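Local coordinates for farnesyl diphosphate synthase (Rhodobacter capsulatus, PDB 3M0G), which probably condenses farnesyl diphosphate with isopentenyl diphosphate to geranylgeranyl diphosphate, a magnesium-dependent step toward carotenoids and diterpenes, at residues Tyr36-Gly41 with Leu73-Leu78; Gly209-Ile214 with Arg282-Arg287; Thr242-Ser245 with Gly251-Ser254; Ala266-Gly271 with Thr276-Ala281. All blocks are in the same frame, centred on the assembly; numbering follows the deposited sequence.

Interaction 1: Tyr36-Gly41 with Leu73-Leu78; sequences YAAQGG and LHAYSL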
loop_
_atom_site.group_PDB
_atom_site.type_symbol
_atom_site.label_atom_id
_atom_site.label_comp_id
_atom_site.label_asym_id
_atom_site.label_seq_id
_atom_site.Cartn_x
_atom_site.Cartn_y
_atom_site.Cartn_z
ATOM N N TYR B 36 -1.425 17.212 -5.130
ATOM C CA TYR B 36 -0.168 17.976 -5.273
ATOM C C TYR B 36 1.015 17.040 -5.553
ATOM O O TYR B 36 1.832 17.310 -6.427
ATOM C CB TYR B 36 0.061 18.799 -4.002
ATOM C CG TYR B 36 1.278 19.695 -3.986
ATOM C CD1 TYR B 36 1.218 20.994 -4.503
ATOM C CD2 TYR B 36 2.483 19.263 -3.410
ATOM C CE1 TYR B 36 2.329 21.820 -4.486
ATOM C CE2 TYR B 36 3.604 20.088 -3.388
ATOM C CZ TYR B 36 3.515 21.361 -3.924
ATOM O OH TYR B 36 4.609 22.183 -3.898
ATOM N N ALA B 37 1.072 15.922 -4.825
ATOM C CA ALA B 37 2.187 14.962 -4.929
ATOM C C ALA B 37 2.191 14.234 -6.257
ATOM O O ALA B 37 3.248 13.910 -6.790
ATOM C CB ALA B 37 2.133 13.974 -3.801
ATOM N N ALA B 38 1.002 14.005 -6.798
ATOM C CA ALA B 38 0.845 13.277 -8.048
ATOM C C ALA B 38 0.868 14.156 -9.300
ATOM O O ALA B 38 0.761 13.640 -10.402
ATOM C CB ALA B 38 -0.437 12.433 -7.992
ATOM N N GLN B 39 1.016 15.471 -9.123
ATOM C CA GLN B 39 1.066 16.428 -10.229
ATOM C C GLN B 39 2.459 16.447 -10.851
ATOM O O GLN B 39 3.469 16.389 -10.137
ATOM C CB GLN B 39 0.711 17.845 -9.742
ATOM C CG GLN B 39 -0.773 18.158 -9.659
ATOM C CD GLN B 39 -1.109 19.374 -8.775
ATOM O OE1 GLN B 39 -0.276 20.266 -8.553
ATOM N NE2 GLN B 39 -2.341 19.417 -8.287
ATOM N N GLY B 40 2.507 16.526 -12.179
ATOM C CA GLY B 40 3.766 16.735 -12.901
ATOM C C GLY B 40 4.694 15.535 -12.938
ATOM O O GLY B 40 4.282 14.416 -12.644
ATOM N N GLY B 41 5.952 15.778 -13.297
ATOM C CA GLY B 41 6.934 14.711 -13.479
ATOM C C GLY B 41 7.025 14.299 -14.937
ATOM O O GLY B 41 6.088 14.526 -15.715
ATOM N N LEU B 73 2.053 5.041 -7.197
ATOM C CA LEU B 73 2.982 4.348 -6.320
ATOM C C LEU B 73 4.291 5.163 -6.253
ATOM O O LEU B 73 4.866 5.341 -5.174
ATOM C CB LEU B 73 3.208 2.886 -6.800
ATOM C CG LEU B 73 3.714 1.755 -5.867
ATOM C CD1 LEU B 73 5.051 2.094 -5.248
ATOM C CD2 LEU B 73 2.696 1.378 -4.754
ATOM N N HIS B 74 4.746 5.665 -7.395
ATOM C CA HIS B 74 5.986 6.460 -7.428
ATOM C C HIS B 74 5.823 7.719 -6.590
ATOM O O HIS B 74 6.727 8.085 -5.806
ATOM C CB HIS B 74 6.362 6.822 -8.862
ATOM C CG HIS B 74 7.642 7.588 -8.971
ATOM N ND1 HIS B 74 7.724 8.820 -9.586
ATOM C CD2 HIS B 74 8.891 7.294 -8.555
ATOM C CE1 HIS B 74 8.972 9.249 -9.539
ATOM N NE2 HIS B 74 9.699 8.348 -8.907
ATOM N N ALA B 75 4.653 8.354 -6.725
ATOM C CA ALA B 75 4.382 9.632 -6.054
ATOM C C ALA B 75 4.463 9.461 -4.551
ATOM O O ALA B 75 5.077 10.268 -3.853
ATOM C CB ALA B 75 3.027 10.164 -6.439
ATOM N N TYR B 76 3.841 8.397 -4.049
ATOM C CA TYR B 76 3.835 8.154 -2.614
ATOM C C TYR B 76 5.274 7.949 -2.079
ATOM O O TYR B 76 5.614 8.399 -0.968
ATOM C CB TYR B 76 2.896 6.958 -2.277
ATOM C CG TYR B 76 3.602 5.760 -1.733
ATOM C CD1 TYR B 76 3.746 4.593 -2.487
ATOM C CD2 TYR B 76 4.098 5.775 -0.448
ATOM C CE1 TYR B 76 4.410 3.491 -1.978
ATOM C CE2 TYR B 76 4.780 4.687 0.077
ATOM C CZ TYR B 76 4.922 3.552 -0.680
ATOM O OH TYR B 76 5.589 2.483 -0.153
ATOM N N SER B 77 6.098 7.246 -2.853
ATOM C CA SER B 77 7.452 6.924 -2.442
ATOM C C SER B 77 8.261 8.206 -2.226
ATOM O O SER B 77 8.936 8.348 -1.230
ATOM C CB SER B 77 8.126 5.996 -3.467
ATOM O OG SER B 77 8.633 6.721 -4.572
ATOM N N LEU B 78 8.137 9.139 -3.160
ATOM C CA LEU B 78 8.724 10.471 -3.049
ATOM C C LEU B 78 8.163 11.272 -1.868
ATOM O O LEU B 78 8.906 11.949 -1.154
ATOM C CB LEU B 78 8.479 11.223 -4.360
ATOM C CG LEU B 78 9.020 10.534 -5.627
ATOM C CD1 LEU B 78 8.418 11.253 -6.811
ATOM C CD2 LEU B 78 10.553 10.489 -5.681
HETATM O O HOH W 1 5.440 13.008 -5.094
#
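Backbone torsions bring Ala37 and Ala38 to Ala75: none of the three side chains has a rotatable bond to adjust, and the chain itself does the steering. At Ala38 the backbone turns with phi -90° and psi 0°, and the Ala37 carbonyl faces helix 60-81. The methyl of Ala75 fits into this turn. Its CB lies 3.8 Å from Ala37 O and 4.1 Å from Ala38 CA, and it meets the methyl of Ala38 alongside, with the two CB atoms 4.4 Å apart. Such small groups let the backbones come close, and the Ala38 and Ala75 CA atoms are separated by 5.5 Å. Further residues pack on the same turn: Met18 and Ile22 of helix 3-23 lie on Ala38, Val98 and Leu114 on Ala37, while Ala38 O takes a hydrogen bond from Arg43 NH2. Beyond Ala38 the chain enters a glycine pair followed by Lys and Arg, the GGKR sequence that in relatives belongs to the isopentenyl diphosphate site, and helix 60-81 leads into the first aspartate-rich motif. One water bridges the two segments, donating to Ala37 O at 2.9 Å and to Ala75 O at 3.0 Å. Two carbonyl oxygens cannot bond each other, and the water supplies a proton to each. The chemistry is thus a methyl seated against a backbone turn, plus a single solvent molecule that satisfies oxygens on both sides: close packing with little specific polar bonding, joining two helices that lead into motifs that in relatives line the active site.

Interaction 2: Gly209-Ile214 with Arg282-Arg287; sequences GLAFQI and RYVIER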
loop_
_atom_site.group_PDB
_atom_site.type_symbol
_atom_site.label_atom_id
_atom_site.label_comp_id
_atom_site.label_asym_id
_atom_site.label_seq_id
_atom_site.Cartn_x
_atom_site.Cartn_y
_atom_site.Cartn_z
ATOM N N GLY B 209 16.886 -0.184 -15.888
ATOM C CA GLY B 209 16.854 0.287 -14.519
ATOM C C GLY B 209 18.232 0.647 -13.999
ATOM O O GLY B 209 18.417 1.678 -13.344
ATOM N N LEU B 210 19.206 -0.203 -14.297
ATOM C CA LEU B 210 20.579 0.102 -13.912
ATOM C C LEU B 210 21.192 1.254 -14.730
ATOM O O LEU B 210 21.864 2.113 -14.166
ATOM C CB LEU B 210 21.443 -1.158 -13.938
ATOM C CG LEU B 210 22.900 -1.044 -13.466
ATOM C CD1 LEU B 210 23.022 -0.360 -12.123
ATOM C CD2 LEU B 210 23.525 -2.434 -13.452
ATOM N N ALA B 211 20.948 1.295 -16.044
ATOM C CA ALA B 211 21.331 2.474 -16.842
ATOM C C ALA B 211 20.729 3.763 -16.277
ATOM O O ALA B 211 21.356 4.810 -16.307
ATOM C CB ALA B 211 20.903 2.303 -18.320
ATOM N N PHE B 212 19.484 3.689 -15.817
ATOM C CA PHE B 212 18.767 4.846 -15.251
ATOM C C PHE B 212 19.517 5.434 -14.060
ATOM O O PHE B 212 19.788 6.631 -14.012
ATOM C CB PHE B 212 17.347 4.414 -14.841
ATOM C CG PHE B 212 16.563 5.456 -14.090
ATOM C CD1 PHE B 212 16.616 5.524 -12.701
ATOM C CD2 PHE B 212 15.731 6.334 -14.759
ATOM C CE1 PHE B 212 15.869 6.488 -12.007
ATOM C CE2 PHE B 212 14.977 7.291 -14.066
ATOM C CZ PHE B 212 15.059 7.371 -12.698
ATOM N N GLN B 213 19.865 4.585 -13.114
ATOM C CA GLN B 213 20.527 5.042 -11.902
ATOM C C GLN B 213 21.944 5.543 -12.168
ATOM O O GLN B 213 22.333 6.600 -11.652
ATOM C CB GLN B 213 20.536 3.960 -10.849
ATOM C CG GLN B 213 21.090 4.460 -9.527
ATOM C CD GLN B 213 20.255 5.581 -8.932
ATOM O OE1 GLN B 213 19.018 5.494 -8.864
ATOM N NE2 GLN B 213 20.922 6.642 -8.493
ATOM N N ILE B 214 22.701 4.791 -12.969
ATOM C CA ILE B 214 24.022 5.238 -13.442
ATOM C C ILE B 214 23.971 6.648 -14.077
ATOM O O ILE B 214 24.759 7.526 -13.704
ATOM C CB ILE B 214 24.709 4.176 -14.360
ATOM C CG1 ILE B 214 24.832 2.848 -13.607
ATOM C CG2 ILE B 214 26.086 4.654 -14.813
ATOM C CD1 ILE B 214 25.279 1.639 -14.443
ATOM N N ARG B 282 17.599 4.709 -24.665
ATOM C CA ARG B 282 18.664 5.595 -25.114
ATOM C C ARG B 282 18.480 6.987 -24.506
ATOM O O ARG B 282 19.446 7.621 -24.082
ATOM C CB ARG B 282 18.659 5.683 -26.649
ATOM C CG ARG B 282 19.054 4.402 -27.328
ATOM C CD ARG B 282 19.510 4.645 -28.740
ATOM N NE ARG B 282 18.443 5.140 -29.602
ATOM C CZ ARG B 282 17.515 4.385 -30.184
ATOM N NH1 ARG B 282 17.489 3.070 -29.975
ATOM N NH2 ARG B 282 16.601 4.952 -30.975
ATOM N N TYR B 283 17.232 7.444 -24.464
ATOM C CA TYR B 283 16.875 8.710 -23.822
ATOM C C TYR B 283 17.276 8.745 -22.337
ATOM O O TYR B 283 17.754 9.774 -21.853
ATOM C CB TYR B 283 15.379 8.977 -24.016
ATOM C CG TYR B 283 14.684 9.838 -22.973
ATOM C CD1 TYR B 283 13.897 9.256 -21.979
ATOM C CD2 TYR B 283 14.775 11.228 -23.009
ATOM C CE1 TYR B 283 13.239 10.035 -21.030
ATOM C CE2 TYR B 283 14.121 12.022 -22.065
ATOM C CZ TYR B 283 13.354 11.419 -21.081
ATOM O OH TYR B 283 12.700 12.195 -20.138
ATOM N N VAL B 284 17.101 7.628 -21.625
ATOM C CA VAL B 284 17.446 7.596 -20.194
ATOM C C VAL B 284 18.889 8.054 -19.949
ATOM O O VAL B 284 19.165 8.701 -18.943
ATOM C CB VAL B 284 17.171 6.217 -19.504
ATOM C CG1 VAL B 284 18.215 5.174 -19.881
ATOM C CG2 VAL B 284 17.160 6.381 -18.004
ATOM N N ILE B 285 19.780 7.733 -20.889
ATOM C CA ILE B 285 21.203 8.049 -20.765
ATOM C C ILE B 285 21.695 9.198 -21.662
ATOM O O ILE B 285 22.869 9.567 -21.595
ATOM C CB ILE B 285 22.109 6.788 -20.992
ATOM C CG1 ILE B 285 22.028 6.301 -22.445
ATOM C CG2 ILE B 285 21.774 5.683 -19.986
ATOM C CD1 ILE B 285 23.159 5.373 -22.846
ATOM N N GLU B 286 20.810 9.744 -22.500
ATOM C CA GLU B 286 21.170 10.834 -23.417
ATOM C C GLU B 286 20.925 12.220 -22.834
ATOM O O GLU B 286 20.280 13.067 -23.465
ATOM C CB GLU B 286 20.409 10.706 -24.740
ATOM C CG GLU B 286 21.096 9.871 -25.806
ATOM C CD GLU B 286 20.101 9.156 -26.706
ATOM O OE1 GLU B 286 20.289 7.942 -26.929
ATOM O OE2 GLU B 286 19.123 9.788 -27.164
ATOM N N ARG B 287 21.449 12.454 -21.637
ATOM C CA ARG B 287 21.315 13.742 -20.975
ATOM C C ARG B 287 22.657 14.173 -20.401
ATOM O O ARG B 287 23.604 14.421 -21.148
ATOM C CB ARG B 287 20.229 13.694 -19.889
ATOM C CG ARG B 287 18.805 13.544 -20.444
ATOM C CD ARG B 287 17.729 13.962 -19.444
ATOM N NE ARG B 287 16.423 14.148 -20.085
ATOM C CZ ARG B 287 15.326 14.591 -19.472
ATOM N NH1 ARG B 287 15.348 14.903 -18.180
ATOM N NH2 ARG B 287 14.195 14.727 -20.154
#
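Val284 and Phe212 make the tightest fit here, with a methyl as the bump and the root of the phenylalanine as the hollow. Val284 CG2 sits 3.5 Å from Phe212 CA and an equal 3.5 Å from Phe212 CD2, tucked into the angle between main chain and ring, with Phe212 CB 3.7 Å behind it. It reaches the ring at its edge, near the plane. The hollow exists because Phe212 CG stands anti to its own nitrogen (chi1 173°), which swings the ring off toward Thr179 and Ile183 of helix 168-194; the two side chains cross at about a right angle. One residue earlier, Ala211 is the bump. Its CB enters a notch between neighbouring branches of the other helix, 4.2 Å from Val284 CG1 and 3.9 Å from Ile285 CG2. That isoleucine methyl also rests 3.8 Å from Ala211 O, and Val260 of helix 249-265 packs on both Ala211 and Ile285. The side chains that meet are all apolar, and the CA atoms of Phe212 and Val284 approach to 5.8 Å. The last helix, 275-285, laid against helix 199-219 is part of the all-helical isoprenoid synthase fold, to which this prenyltransferase family belongs.

Interaction 3: Thr242-Ser245 with Gly251-Ser254; sequences TFVS and GAKS. Unlike the reference sequence in segment 251-254: Ser254 (reference Ala).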
loop_
_atom_site.group_PDB
_atom_site.type_symbol
_atom_site.label_atom_id
_atom_site.label_comp_id
_atom_site.label_asym_id
_atom_site.label_seq_id
_atom_site.Cartn_x
_atom_site.Cartn_y
_atom_site.Cartn_z
ATOM N N THR B 242 28.965 5.847 -5.273
ATOM C CA THR B 242 28.034 5.994 -6.388
ATOM C C THR B 242 28.599 5.200 -7.543
ATOM O O THR B 242 29.691 4.653 -7.434
ATOM C CB THR B 242 27.934 7.460 -6.830
ATOM O OG1 THR B 242 29.184 7.866 -7.392
ATOM C CG2 THR B 242 27.578 8.370 -5.662
ATOM N N PHE B 243 27.890 5.158 -8.670
ATOM C CA PHE B 243 28.445 4.516 -9.857
ATOM C C PHE B 243 29.648 5.282 -10.440
ATOM O O PHE B 243 30.543 4.680 -11.045
ATOM C CB PHE B 243 27.340 4.198 -10.881
ATOM C CG PHE B 243 26.390 3.125 -10.397
ATOM C CD1 PHE B 243 26.727 1.782 -10.513
ATOM C CD2 PHE B 243 25.195 3.460 -9.768
ATOM C CE1 PHE B 243 25.888 0.782 -10.041
ATOM C CE2 PHE B 243 24.338 2.470 -9.289
ATOM C CZ PHE B 243 24.684 1.123 -9.429
ATOM N N VAL B 244 29.696 6.594 -10.214
ATOM C CA VAL B 244 30.861 7.382 -10.620
ATOM C C VAL B 244 32.071 7.108 -9.711
ATOM O O VAL B 244 33.189 6.894 -10.194
ATOM C CB VAL B 244 30.563 8.908 -10.662
ATOM C CG1 VAL B 244 31.795 9.683 -11.123
ATOM C CG2 VAL B 244 29.398 9.205 -11.581
ATOM N N SER B 245 31.863 7.122 -8.400
ATOM C CA SER B 245 32.958 6.808 -7.491
ATOM C C SER B 245 33.448 5.354 -7.687
ATOM O O SER B 245 34.653 5.098 -7.699
ATOM C CB SER B 245 32.587 7.092 -6.029
ATOM O OG SER B 245 31.704 6.116 -5.523
ATOM N N GLY B 251 34.029 5.381 -16.933
ATOM C CA GLY B 251 33.589 4.006 -16.668
ATOM C C GLY B 251 32.090 3.900 -16.441
ATOM O O GLY B 251 31.462 2.934 -16.874
ATOM N N ALA B 252 31.509 4.902 -15.778
ATOM C CA ALA B 252 30.053 4.919 -15.551
ATOM C C ALA B 252 29.329 5.118 -16.862
ATOM O O ALA B 252 28.333 4.431 -17.132
ATOM C CB ALA B 252 29.655 5.994 -14.584
ATOM N N LYS B 253 29.838 6.048 -17.669
ATOM C CA LYS B 253 29.248 6.377 -18.976
ATOM C C LYS B 253 29.264 5.174 -19.903
ATOM O O LYS B 253 28.293 4.900 -20.618
ATOM C CB LYS B 253 30.022 7.522 -19.632
ATOM C CG LYS B 253 29.783 8.890 -19.005
ATOM C CD LYS B 253 30.752 9.939 -19.551
ATOM C CE LYS B 253 30.358 11.324 -19.038
ATOM N NZ LYS B 253 31.157 12.427 -19.652
ATOM N N SER B 254 30.379 4.456 -19.889
ATOM C CA SER B 254 30.521 3.278 -20.730
ATOM C C SER B 254 29.582 2.163 -20.269
ATOM O O SER B 254 28.983 1.513 -21.091
ATOM C CB SER B 254 31.982 2.805 -20.756
ATOM O OG SER B 254 32.137 1.610 -21.498
#
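A capping box starts the helix that contributes Phe243 and Val244 to this contact, and the first turn behind the box is what Ala252 leans on. Thr242 is the N-cap, and its exchange with Ser245 is reciprocal. Ser245 N gives an almost straight bond to Thr242 OG1 (3.0 Å, 177° at the hydrogen), while Thr242 N returns one to Ser245 OG (2.8 Å, 169°). The two bonds fix both hydroxyl-bearing side chains and satisfy two amide groups at the helix start. Across the contact the methyl of Ala252 does the touching. Its CB comes 3.9 Å from Phe243 O, and it stands 4.4 Å from Val244 CA and likewise 4.4 Å from Val244 CG2, resting over the peptide that joins those two residues. The CA atoms of Val244 and Ala252 are 5.6 Å apart, close because alanine adds so little bulk. The Phe243 ring points elsewhere: with chi1 at -68° it runs off among Leu210, Gln213 and Ile214 of helix 199-219. Phe243 N bonds Asp217 OD2, which belongs to the DDILD sequence, the second aspartate-rich motif that in relatives holds magnesium. These are two consecutive helices of the all-helical prenyltransferase fold, the capping-box start of helix 243-247 packed on the first turns of helix 249-265.

Interaction 4: Ala266-Gly271 with Thr276-Ala281; sequences ALAPYG and TLRACA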
loop_
_atom_site.group_PDB
_atom_site.type_symbol
_atom_site.label_atom_id
_atom_site.label_comp_id
_atom_site.label_asym_id
_atom_site.label_seq_id
_atom_site.Cartn_x
_atom_site.Cartn_y
_atom_site.Cartn_z
ATOM N N ALA B 266 17.283 -7.135 -25.589
ATOM C CA ALA B 266 16.198 -7.878 -24.927
ATOM C C ALA B 266 14.865 -7.833 -25.687
ATOM O O ALA B 266 14.015 -8.721 -25.517
ATOM C CB ALA B 266 16.016 -7.402 -23.495
ATOM N N LEU B 267 14.694 -6.824 -26.544
ATOM C CA LEU B 267 13.415 -6.603 -27.231
ATOM C C LEU B 267 13.394 -7.081 -28.692
ATOM O O LEU B 267 12.391 -6.918 -29.407
ATOM C CB LEU B 267 12.983 -5.138 -27.109
ATOM C CG LEU B 267 12.722 -4.590 -25.693
ATOM C CD1 LEU B 267 12.288 -3.136 -25.810
ATOM C CD2 LEU B 267 11.677 -5.372 -24.926
ATOM N N ALA B 268 14.484 -7.718 -29.107
ATOM C CA ALA B 268 14.569 -8.374 -30.417
ATOM C C ALA B 268 13.350 -9.231 -30.808
ATOM O O ALA B 268 12.953 -9.195 -31.970
ATOM C CB ALA B 268 15.884 -9.180 -30.546
ATOM N N PRO B 269 12.732 -9.974 -29.853
ATOM C CA PRO B 269 11.510 -10.725 -30.203
ATOM C C PRO B 269 10.430 -9.880 -30.899
ATOM O O PRO B 269 9.808 -10.345 -31.857
ATOM C CB PRO B 269 10.992 -11.210 -28.843
ATOM C CG PRO B 269 12.193 -11.316 -28.000
ATOM C CD PRO B 269 13.171 -10.272 -28.472
ATOM N N TYR B 270 10.244 -8.645 -30.427
ATOM C CA TYR B 270 9.200 -7.746 -30.914
ATOM C C TYR B 270 9.485 -7.068 -32.266
ATOM O O TYR B 270 8.621 -6.371 -32.802
ATOM C CB TYR B 270 8.879 -6.679 -29.863
ATOM C CG TYR B 270 8.473 -7.215 -28.502
ATOM C CD1 TYR B 270 7.240 -7.849 -28.316
ATOM C CD2 TYR B 270 9.312 -7.074 -27.404
ATOM C CE1 TYR B 270 6.863 -8.326 -27.064
ATOM C CE2 TYR B 270 8.948 -7.552 -26.146
ATOM C CZ TYR B 270 7.720 -8.179 -25.989
ATOM O OH TYR B 270 7.349 -8.644 -24.748
ATOM N N GLY B 271 10.686 -7.262 -32.806
ATOM C CA GLY B 271 11.039 -6.707 -34.115
ATOM C C GLY B 271 11.043 -5.190 -34.169
ATOM O O GLY B 271 11.652 -4.534 -33.324
ATOM N N THR B 276 10.123 2.287 -30.216
ATOM C CA THR B 276 9.807 3.341 -29.256
ATOM C C THR B 276 10.416 3.024 -27.869
ATOM O O THR B 276 10.976 3.902 -27.231
ATOM C CB THR B 276 8.290 3.616 -29.181
ATOM O OG1 THR B 276 7.830 3.991 -30.475
ATOM C CG2 THR B 276 7.982 4.748 -28.206
ATOM N N LEU B 277 10.348 1.766 -27.434
ATOM C CA LEU B 277 11.029 1.369 -26.189
ATOM C C LEU B 277 12.559 1.393 -26.265
ATOM O O LEU B 277 13.223 1.682 -25.265
ATOM C CB LEU B 277 10.555 -0.001 -25.704
ATOM C CG LEU B 277 9.155 -0.118 -25.096
ATOM C CD1 LEU B 277 8.915 -1.510 -24.557
ATOM C CD2 LEU B 277 8.962 0.895 -24.006
ATOM N N ARG B 278 13.117 1.042 -27.421
ATOM C CA ARG B 278 14.555 1.166 -27.648
ATOM C C ARG B 278 14.993 2.632 -27.543
ATOM O O ARG B 278 16.000 2.925 -26.926
ATOM C CB ARG B 278 14.974 0.530 -28.989
ATOM C CG ARG B 278 14.899 -1.007 -28.968
ATOM C CD ARG B 278 15.208 -1.669 -30.322
ATOM N NE ARG B 278 15.698 -3.033 -30.110
ATOM C CZ ARG B 278 15.711 -4.001 -31.022
ATOM N NH1 ARG B 278 15.247 -3.784 -32.247
ATOM N NH2 ARG B 278 16.182 -5.199 -30.698
ATOM N N ALA B 279 14.205 3.544 -28.101
ATOM C CA ALA B 279 14.516 4.985 -28.024
ATOM C C ALA B 279 14.439 5.515 -26.586
ATOM O O ALA B 279 15.269 6.335 -26.170
ATOM C CB ALA B 279 13.611 5.793 -28.977
ATOM N N CYS B 280 13.472 5.010 -25.817
ATOM C CA CYS B 280 13.334 5.411 -24.426
ATOM C C CYS B 280 14.572 5.036 -23.606
ATOM O O CYS B 280 15.019 5.819 -22.772
ATOM C CB CYS B 280 12.086 4.800 -23.796
ATOM S SG CYS B 280 11.833 5.319 -22.087
ATOM N N ALA B 281 15.115 3.842 -23.842
ATOM C CA ALA B 281 16.304 3.379 -23.120
ATOM C C ALA B 281 17.493 4.290 -23.414
ATOM O O ALA B 281 18.294 4.602 -22.532
ATOM C CB ALA B 281 16.632 1.941 -23.486
HETATM O O HOH W 2 14.643 -4.467 -34.696
#
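Leu267 O receives the backbone N-H of Tyr270 at 2.9 Å, a bond that closes the 3-10 turn 268-270 and sets the peptide against which Arg278 lies. The arginine reaches over from helix 275-285 with its CG anti to the carbonyl carbon (chi1 -71°) and the chain extended from CG to NE, which delivers the guanidinium to the loop. There NH2 stands 3.4 Å from Ala268 N and 3.6 Å from Ala268 CA. Since Ala268 N and Arg278 NH2 are both donors, this is packing, and NH2 finds its acceptor instead in Glu264 O, at the end of the preceding helix. That bond probably lets the cationic group offset the negative end of the helix dipole. NH1 looks toward Gly271 O, 3.8 Å away, and a water links the two weakly: it lies in the guanidinium plane, at its edge, 2.6 Å from NH1 and 3.3 Å from Gly271 O. Gly271 itself has a positive phi of 64°, which by itself favours glycine. Beside the arginine the contact is apolar. Leu267 CD1 presses on Leu277 CB at 3.6 Å and on Leu277 CD1 at 3.9 Å, and these two side chains meet at about a right angle. The loop 266-271 links helix 249-265 to helix 275-285 in the chain, with Leu201 and Tyr204 of helix 199-219 lining the leucine side, Tyr204 OH bonded to Leu277 O, and Ile55 of helix 44-55 packing on Leu277.

Interaction 1 comes first along the chain and stands apart, joining the early helices 29-37 and 60-81. Its centre is about 20 Å from that of interaction 2, about 28 Å from interaction 3 and about 27 Å from interaction 4, which lies across the chain's centre. The other three belong to the C-terminal part. Interaction 2 ties helix 199-219 to the last helix, and interactions 3 and 4 follow one another inside the loop it closes. Interactions 2 and 3, their centres about 12 Å apart, touch through packing between helices 199-219 and 243-247; interaction 4 shares helix 275-285 with interaction 2. Helix 199-219 is thus common ground for the C-terminal helices, and the second aspartate-rich motif lies near its end, close to interaction 3.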